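Local coordinates for putative Oleoyl-[acyl-carrier protein] thioesterase (Lactobacillus plantarum, PDB 2OWN), which probably hydrolyses the thioester bond of acyl-[acyl-carrier protein], such as the oleoyl form, to release the free fatty acid, at residues B[27-32]-B[74-79]; B[199-204]-B[255-260]. One frame throughout, in Å; residues are numbered along the deposited sequence.

Contact 1. Residues B[27-32]-B[74-79]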
ATOM      1  N   GLY B  27       4.136   8.019  11.290  1.00 39.08           N
ATOM      2  CA  GLY B  27       2.871   7.540  11.874  1.00 38.48           C
ATOM      3  C   GLY B  27       1.625   8.261  11.378  1.00 36.35           C
ATOM      4  O   GLY B  27       0.617   8.273  12.079  1.00 35.56           O
ATOM      5  N   ARG B  28       1.692   8.841  10.175  1.00 36.51           N
ATOM      6  CA  ARG B  28       0.589   9.579   9.543  1.00 39.21           C
ATOM      7  C   ARG B  28       0.349   9.041   8.145  1.00 35.55           C
ATOM      8  O   ARG B  28       1.313   8.646   7.471  1.00 35.54           O
ATOM      9  CB  ARG B  28       0.925  11.047   9.463  1.00 40.20           C
ATOM     10  CG  ARG B  28       1.134  11.688  10.847  1.00 46.33           C
ATOM     11  CD  ARG B  28       1.601  13.130  10.843  1.00 46.26           C
ATOM     12  NE  ARG B  28       2.747  13.350   9.939  1.00 54.15           N
ATOM     13  CZ  ARG B  28       3.675  14.309  10.040  1.00 59.16           C
ATOM     14  NH1 ARG B  28       3.692  15.205  11.050  1.00 63.00           N
ATOM     15  NH2 ARG B  28       4.643  14.346   9.103  1.00 60.43           N
ATOM     16  N   ALA B  29      -0.917   9.064   7.724  1.00 34.04           N
ATOM     17  CA  ALA B  29      -1.363   8.581   6.410  1.00 34.04           C
ATOM     18  C   ALA B  29      -0.664   9.300   5.261  1.00 33.10           C
ATOM     19  O   ALA B  29      -0.420  10.504   5.341  1.00 33.48           O
ATOM     20  CB  ALA B  29      -2.889   8.734   6.249  1.00 32.62           C
ATOM     21  N   THR B  30      -0.315   8.541   4.230  1.00 31.67           N
ATOM     22  CA  THR B  30       0.324   9.079   3.040  1.00 31.84           C
ATOM     23  C   THR B  30      -0.764   9.666   2.128  1.00 33.04           C
ATOM     24  O   THR B  30      -1.965   9.402   2.342  1.00 29.71           O
ATOM     25  CB  THR B  30       1.044   7.980   2.238  1.00 31.57           C
ATOM     26  OG1 THR B  30       0.080   7.034   1.764  1.00 30.29           O
ATOM     27  CG2 THR B  30       2.111   7.257   3.100  1.00 30.20           C
ATOM     28  N   LEU B  31      -0.343  10.445   1.126  1.00 33.07           N
ATOM     29  CA  LEU B  31      -1.270  10.989   0.097  1.00 33.40           C
ATOM     30  C   LEU B  31      -1.916   9.864  -0.718  1.00 32.24           C
ATOM     31  O   LEU B  31      -3.073  10.004  -1.128  1.00 31.71           O
ATOM     32  CB  LEU B  31      -0.599  12.004  -0.866  1.00 34.08           C
ATOM     33  CG  LEU B  31      -0.423  13.419  -0.346  1.00 37.69           C
ATOM     34  CD1 LEU B  31       0.502  14.252  -1.245  1.00 34.06           C
ATOM     35  CD2 LEU B  31      -1.799  14.080  -0.190  1.00 34.09           C
ATOM     36  N   THR B  32      -1.144   8.795  -0.980  1.00 33.06           N
ATOM     37  CA  THR B  32      -1.615   7.575  -1.674  1.00 32.15           C
ATOM     38  C   THR B  32      -2.829   7.029  -0.895  1.00 31.68           C
ATOM     39  O   THR B  32      -3.893   6.859  -1.493  1.00 29.15           O
ATOM     40  CB  THR B  32      -0.505   6.526  -1.810  1.00 33.26           C
ATOM     41  OG1 THR B  32       0.633   7.136  -2.437  1.00 33.81           O
ATOM     42  CG2 THR B  32      -0.968   5.318  -2.630  1.00 33.03           C
ATOM     43  N   ARG B  74      -4.960  18.446   8.633  1.00 35.03           N
ATOM     44  CA  ARG B  74      -3.955  17.487   9.147  1.00 37.03           C
ATOM     45  C   ARG B  74      -4.230  16.109   8.550  1.00 35.46           C
ATOM     46  O   ARG B  74      -5.398  15.773   8.328  1.00 34.93           O
ATOM     47  CB  ARG B  74      -3.857  17.404  10.677  1.00 37.82           C
ATOM     48  CG  ARG B  74      -4.983  16.708  11.440  1.00 40.36           C
ATOM     49  CD  ARG B  74      -4.594  16.552  12.874  1.00 39.95           C
ATOM     50  NE  ARG B  74      -5.615  15.816  13.609  1.00 39.70           N
ATOM     51  CZ  ARG B  74      -5.743  14.485  13.687  1.00 40.73           C
ATOM     52  NH1 ARG B  74      -4.933  13.639  13.026  1.00 39.59           N
ATOM     53  NH2 ARG B  74      -6.743  13.987  14.427  1.00 36.96           N
HETATM   54  N   MSE B  75      -3.175  15.329   8.316  1.00 34.10           N
HETATM   55  CA  MSE B  75      -3.316  13.980   7.766  1.00 34.80           C
HETATM   56  C   MSE B  75      -3.781  13.028   8.864  1.00 33.98           C
HETATM   57  O   MSE B  75      -3.442  13.259  10.041  1.00 34.07           O
HETATM   58  CB  MSE B  75      -2.011  13.458   7.145  1.00 34.87           C
HETATM   59  CG  MSE B  75      -1.563  14.271   5.942  1.00 36.50           C
HETATM   60 SE   MSE B  75      -2.820  14.112   4.454  0.75 44.02          SE
HETATM   61  CE  MSE B  75      -2.267  12.411   3.720  1.00 42.52           C
ATOM     62  N   PRO B  76      -4.617  12.014   8.510  1.00 33.45           N
ATOM     63  CA  PRO B  76      -5.011  11.022   9.508  1.00 33.94           C
ATOM     64  C   PRO B  76      -3.786  10.285  10.121  1.00 34.90           C
ATOM     65  O   PRO B  76      -2.799  10.042   9.415  1.00 34.50           O
ATOM     66  CB  PRO B  76      -5.883  10.059   8.702  1.00 33.17           C
ATOM     67  CG  PRO B  76      -6.441  10.872   7.644  1.00 33.07           C
ATOM     68  CD  PRO B  76      -5.326  11.754   7.236  1.00 33.30           C
ATOM     69  N   ARG B  77      -3.853  10.019  11.421  1.00 35.34           N
ATOM     70  CA  ARG B  77      -2.794   9.341  12.184  1.00 36.64           C
ATOM     71  C   ARG B  77      -3.023   7.832  12.184  1.00 35.07           C
ATOM     72  O   ARG B  77      -4.159   7.381  11.967  1.00 31.78           O
ATOM     73  CB  ARG B  77      -2.813   9.834  13.639  1.00 36.30           C
ATOM     74  CG  ARG B  77      -2.475  11.321  13.829  1.00 42.05           C
ATOM     75  CD  ARG B  77      -3.081  11.892  15.125  1.00 45.80           C
ATOM     76  NE  ARG B  77      -2.794  11.111  16.333  1.00 57.00           N
ATOM     77  CZ  ARG B  77      -3.325  11.326  17.552  1.00 61.80           C
ATOM     78  NH1 ARG B  77      -4.212  12.317  17.793  1.00 63.18           N
ATOM     79  NH2 ARG B  77      -2.969  10.516  18.565  1.00 63.10           N
ATOM     80  N   GLN B  78      -1.950   7.067  12.446  1.00 33.41           N
ATOM     81  CA  GLN B  78      -2.011   5.590  12.567  1.00 33.09           C
ATOM     82  C   GLN B  78      -2.999   5.234  13.694  1.00 32.36           C
ATOM     83  O   GLN B  78      -2.983   5.871  14.752  1.00 31.55           O
ATOM     84  CB  GLN B  78      -0.644   4.981  12.897  1.00 31.61           C
ATOM     85  CG  GLN B  78      -0.599   3.453  13.035  1.00 34.05           C
ATOM     86  CD  GLN B  78       0.735   2.938  13.555  1.00 34.21           C
ATOM     87  OE1 GLN B  78       1.772   3.527  13.312  1.00 36.58           O
ATOM     88  NE2 GLN B  78       0.699   1.832  14.276  1.00 34.26           N
ATOM     89  N   ASP B  79      -3.855   4.247  13.418  1.00 32.11           N
ATOM     90  CA  ASP B  79      -4.918   3.739  14.323  1.00 32.29           C
ATOM     91  C   ASP B  79      -6.097   4.696  14.601  1.00 32.14           C
ATOM     92  O   ASP B  79      -6.949   4.385  15.447  1.00 30.49           O
ATOM     93  CB  ASP B  79      -4.310   3.165  15.634  1.00 33.24           C
ATOM     94  CG  ASP B  79      -3.268   2.085  15.376  1.00 34.53           C
ATOM     95  OD1 ASP B  79      -3.289   1.470  14.298  1.00 37.40           O
ATOM     96  OD2 ASP B  79      -2.401   1.867  16.239  1.00 42.13           O
TER

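Contact 2. Residues B[199-204]-B[255-260]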
ATOM      1  N   GLN B 199      10.593  17.091   7.921  1.00 33.80           N
ATOM      2  CA  GLN B 199      10.389  18.413   8.563  1.00 34.29           C
ATOM      3  C   GLN B 199       9.358  19.303   7.822  1.00 33.72           C
ATOM      4  O   GLN B 199       9.406  20.538   7.904  1.00 32.24           O
ATOM      5  CB  GLN B 199      11.755  19.080   8.768  1.00 34.52           C
ATOM      6  CG  GLN B 199      11.756  20.177   9.856  1.00 37.92           C
ATOM      7  CD  GLN B 199      13.112  20.649  10.298  1.00 35.63           C
ATOM      8  OE1 GLN B 199      14.164  20.150   9.869  1.00 43.02           O
ATOM      9  NE2 GLN B 199      13.092  21.646  11.178  1.00 24.74           N
ATOM     10  N   HIS B 200       8.401  18.661   7.140  1.00 34.11           N
ATOM     11  CA  HIS B 200       7.318  19.321   6.391  1.00 34.56           C
ATOM     12  C   HIS B 200       6.018  18.510   6.437  1.00 36.31           C
ATOM     13  O   HIS B 200       6.061  17.287   6.289  1.00 37.38           O
ATOM     14  CB  HIS B 200       7.716  19.608   4.931  1.00 35.30           C
ATOM     15  CG  HIS B 200       8.780  20.649   4.794  1.00 32.71           C
ATOM     16  ND1 HIS B 200      10.122  20.342   4.807  1.00 33.15           N
ATOM     17  CD2 HIS B 200       8.702  21.995   4.700  1.00 36.44           C
ATOM     18  CE1 HIS B 200      10.825  21.455   4.721  1.00 32.52           C
ATOM     19  NE2 HIS B 200       9.987  22.474   4.654  1.00 30.09           N
ATOM     20  N   ASP B 201       4.904  19.201   6.690  1.00 36.60           N
ATOM     21  CA  ASP B 201       3.544  18.638   6.732  1.00 36.91           C
ATOM     22  C   ASP B 201       2.757  19.187   5.555  1.00 36.15           C
ATOM     23  O   ASP B 201       2.956  20.334   5.168  1.00 33.99           O
ATOM     24  CB  ASP B 201       2.827  18.990   8.044  1.00 37.49           C
ATOM     25  CG  ASP B 201       3.352  18.213   9.247  1.00 41.40           C
ATOM     26  OD1 ASP B 201       4.202  17.319   9.093  1.00 47.07           O
ATOM     27  OD2 ASP B 201       2.881  18.481  10.370  1.00 42.90           O
ATOM     28  N   LEU B 202       1.839  18.375   5.035  1.00 36.81           N
ATOM     29  CA  LEU B 202       0.999  18.740   3.886  1.00 36.39           C
ATOM     30  C   LEU B 202      -0.064  19.764   4.281  1.00 35.45           C
ATOM     31  O   LEU B 202      -0.689  19.627   5.340  1.00 36.40           O
ATOM     32  CB  LEU B 202       0.316  17.498   3.296  1.00 35.59           C
ATOM     33  CG  LEU B 202       1.256  16.450   2.696  1.00 35.40           C
ATOM     34  CD1 LEU B 202       0.579  15.105   2.622  1.00 36.17           C
ATOM     35  CD2 LEU B 202       1.799  16.910   1.326  1.00 33.64           C
ATOM     36  N   VAL B 203      -0.195  20.806   3.457  1.00 35.10           N
ATOM     37  CA  VAL B 203      -1.179  21.883   3.607  1.00 34.04           C
ATOM     38  C   VAL B 203      -2.180  21.824   2.442  1.00 33.67           C
ATOM     39  O   VAL B 203      -3.397  21.877   2.681  1.00 32.59           O
ATOM     40  CB  VAL B 203      -0.504  23.289   3.702  1.00 34.40           C
ATOM     41  CG1 VAL B 203      -1.528  24.416   3.822  1.00 32.95           C
ATOM     42  CG2 VAL B 203       0.437  23.334   4.892  1.00 34.39           C
ATOM     43  N   HIS B 204      -1.670  21.743   1.204  1.00 32.41           N
ATOM     44  CA  HIS B 204      -2.500  21.708  -0.003  1.00 30.71           C
ATOM     45  C   HIS B 204      -1.851  20.911  -1.146  1.00 30.30           C
ATOM     46  O   HIS B 204      -0.624  20.830  -1.202  1.00 28.91           O
ATOM     47  CB  HIS B 204      -2.745  23.160  -0.443  1.00 31.48           C
ATOM     48  CG  HIS B 204      -3.980  23.356  -1.255  1.00 30.44           C
ATOM     49  ND1 HIS B 204      -4.030  23.191  -2.622  1.00 28.33           N
ATOM     50  CD2 HIS B 204      -5.222  23.729  -0.872  1.00 35.05           C
ATOM     51  CE1 HIS B 204      -5.262  23.440  -3.038  1.00 32.12           C
ATOM     52  NE2 HIS B 204      -5.999  23.768  -1.997  1.00 27.15           N
ATOM     53  N   ARG B 255       3.905  22.955   5.164  1.00 34.60           N
ATOM     54  CA  ARG B 255       4.178  23.783   6.353  1.00 36.63           C
ATOM     55  C   ARG B 255       5.517  23.283   6.900  1.00 35.11           C
ATOM     56  O   ARG B 255       5.649  22.091   7.164  1.00 35.85           O
ATOM     57  CB  ARG B 255       3.106  23.654   7.435  1.00 35.81           C
ATOM     58  CG  ARG B 255       3.292  24.654   8.586  1.00 41.93           C
ATOM     59  CD  ARG B 255       2.198  24.606   9.639  1.00 43.27           C
ATOM     60  NE  ARG B 255       2.220  23.383  10.453  1.00 50.22           N
ATOM     61  CZ  ARG B 255       1.560  22.233  10.226  1.00 54.70           C
ATOM     62  NH1 ARG B 255       0.770  22.040   9.148  1.00 57.06           N
ATOM     63  NH2 ARG B 255       1.707  21.230  11.106  1.00 51.76           N
ATOM     64  N   THR B 256       6.478  24.188   7.087  1.00 33.08           N
ATOM     65  CA  THR B 256       7.811  23.860   7.627  1.00 33.42           C
ATOM     66  C   THR B 256       7.670  23.686   9.143  1.00 33.00           C
ATOM     67  O   THR B 256       7.179  24.595   9.826  1.00 31.31           O
ATOM     68  CB  THR B 256       8.845  24.930   7.274  1.00 33.19           C
ATOM     69  OG1 THR B 256       8.899  25.053   5.848  1.00 35.57           O
ATOM     70  CG2 THR B 256      10.253  24.584   7.811  1.00 35.83           C
ATOM     71  N   LEU B 257       8.078  22.513   9.640  1.00 31.73           N
ATOM     72  CA  LEU B 257       8.010  22.181  11.062  1.00 31.92           C
ATOM     73  C   LEU B 257       9.227  22.776  11.797  1.00 32.34           C
ATOM     74  O   LEU B 257      10.311  22.874  11.180  1.00 31.80           O
ATOM     75  CB  LEU B 257       7.945  20.662  11.274  1.00 31.90           C
ATOM     76  CG  LEU B 257       6.786  19.928  10.584  1.00 34.37           C
ATOM     77  CD1 LEU B 257       6.925  18.427  10.779  1.00 30.90           C
ATOM     78  CD2 LEU B 257       5.399  20.406  11.057  1.00 39.81           C
ATOM     79  N   PRO B 258       9.064  23.198  13.090  1.00 32.56           N
ATOM     80  CA  PRO B 258      10.206  23.739  13.862  1.00 32.48           C
ATOM     81  C   PRO B 258      11.391  22.777  13.986  1.00 30.90           C
ATOM     82  O   PRO B 258      12.516  23.220  13.849  1.00 30.24           O
ATOM     83  CB  PRO B 258       9.607  24.029  15.248  1.00 31.99           C
ATOM     84  CG  PRO B 258       8.191  24.138  15.037  1.00 34.67           C
ATOM     85  CD  PRO B 258       7.835  23.239  13.910  1.00 32.77           C
ATOM     86  N   GLU B 259      11.107  21.486  14.195  1.00 33.02           N
ATOM     87  CA  GLU B 259      12.111  20.428  14.327  1.00 32.35           C
ATOM     88  C   GLU B 259      11.780  19.226  13.438  1.00 31.81           C
ATOM     89  O   GLU B 259      10.595  19.032  13.101  1.00 30.11           O
ATOM     90  CB  GLU B 259      12.191  19.977  15.780  1.00 32.99           C
ATOM     91  CG  GLU B 259      12.609  21.088  16.763  1.00 30.23           C
ATOM     92  CD  GLU B 259      12.605  20.661  18.235  1.00 35.88           C
ATOM     93  OE1 GLU B 259      12.373  19.472  18.551  1.00 40.14           O
ATOM     94  OE2 GLU B 259      12.833  21.542  19.093  1.00 42.60           O
ATOM     95  N   PRO B 260      12.814  18.429  13.034  1.00 31.59           N
ATOM     96  CA  PRO B 260      12.525  17.240  12.231  1.00 32.15           C
ATOM     97  C   PRO B 260      11.849  16.152  13.072  1.00 32.03           C
ATOM     98  O   PRO B 260      12.069  16.088  14.293  1.00 31.58           O
ATOM     99  CB  PRO B 260      13.910  16.742  11.778  1.00 31.16           C
ATOM    100  CG  PRO B 260      14.889  17.710  12.267  1.00 33.90           C
ATOM    101  CD  PRO B 260      14.262  18.542  13.306  1.00 32.26           C
TER

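Contact 1. Residues B[27-32]-B[74-79]
The carbonyl oxygen of Pro76 is the best-held polar atom here, gripped by one strong hydrogen bond and one weaker CH donor. Ala29 N sits 2.7 Å from Pro76 O with an N-H...O angle of 179°, and it comes in nearly along the C=O axis. Arg28 CA adds a CA-H...O contact at 3.4 Å to the same Pro76 O. Two residues on along 74-79 and two back along 27-32, Gln78 N gives its hydrogen to Gly27 O at 2.9 Å, this time from above the carbonyl plane. The two bonds frame Arg28 and Arg77 as a single beta bridge. Gly27 takes a positive phi (75°), a backbone angle that glycine adopts more readily than other residues.

Ala29 points its methyl at the proline ring, Ala29 CB lying 4.0 Å from Pro76 CD. Beyond it comes Met75, a selenomethionine. Its chain bends at both chi2 (-66°) and chi3, folding the terminal methyl back under the turn into the helix. There Met75 CE is pressed against two backbone oxygens, Ala29 O at 3.1 Å and Thr30 O at 3.3 Å, a tight fit for a methyl group. Leu31 CD2 lies 4.3 Å from Met75 CE.

Thr30 faces away from Met75: it is the N-cap residue of helix 31-48, and its OG1 accepts from Thr33 N, while Phe171 of the second subunit packs on it. Arg28 leads its guanidinium away to a salt bridge with Asp201.

The arrangement belongs to the N-terminal HotDog domain: the lead-in to its long central helix, 31-48, is fastened to the loop joining strands 61-72 and 81-91.

Contact 2. Residues B[199-204]-B[255-260]
Arg255 opens the segment in an antiparallel hydrogen-bonded pair with Asp201: Arg255 N reaches Asp201 O at 2.8 Å and Asp201 N returns to Arg255 O at 3.0 Å, both donors in the plane of the carbonyl they meet. The Arg255 side chain bends at chi3 and lies alongside that of Asp201, putting Arg255 NH2 3.1 Å from Asp201 OD2 in a salt bridge whose carboxylate and guanidinium planes are turned 75° apart. Val203 CG2 crosses the root of the arginine, 3.7 Å from Arg255 CB; just beyond, Val203 and His204 form a classic bulge opposite Gln253.

Thr256, on the other face, sets OG1 at the edge of the His200 ring, 3.0 Å from His200 NE2. The far nitrogen of that ring, ND1, is hydrogen-bonded to Phe196 O.

Leu257 leaves the strand yet stays held at both ends of its backbone. Leu257 N donates a hydrogen bond to Gln199 O at 2.9 Å, and Gln199, extended beyond CG, swings NE2 to within 3.0 Å of Leu257 O. The leucine methyls cross over the Asp201 carboxylate, Leu257 CD2 coming within 3.2 Å of Asp201 OD2. Past Pro258 and Glu259 the chain curls round the glutamine amide, and the Pro260 ring packs beside OE1. An alanine in place of Gln199 would lose the NE2 bond and would probably let the tail from Leu257 to Pro260 loosen.

With Arg255 on OD2 and Arg28 on OD1, the Asp201 carboxylate lies between two positive charges, which would probably favour its ionised form.

Overall arrangement
From the N terminus, the chain passes 27-32, runs through helices 31-48 and 53-58 and strand 61-72, and comes back at 74-79, where contact 1 closes that loop. Only much later does strand 200-209 begin; strands 218-227 and 233-241 follow, and strand 246-256 returns so that contact 2 closes a second loop. The two loops are in series, neither nesting nor crossing. Contact 1 belongs to the N-terminal HotDog half and contact 2 to the C-terminal one, with strand 200-209 also pairing with 61-72. Their centres lie about 14 Å apart, and Leu202 bridges them by packing against both Leu31 and Met75.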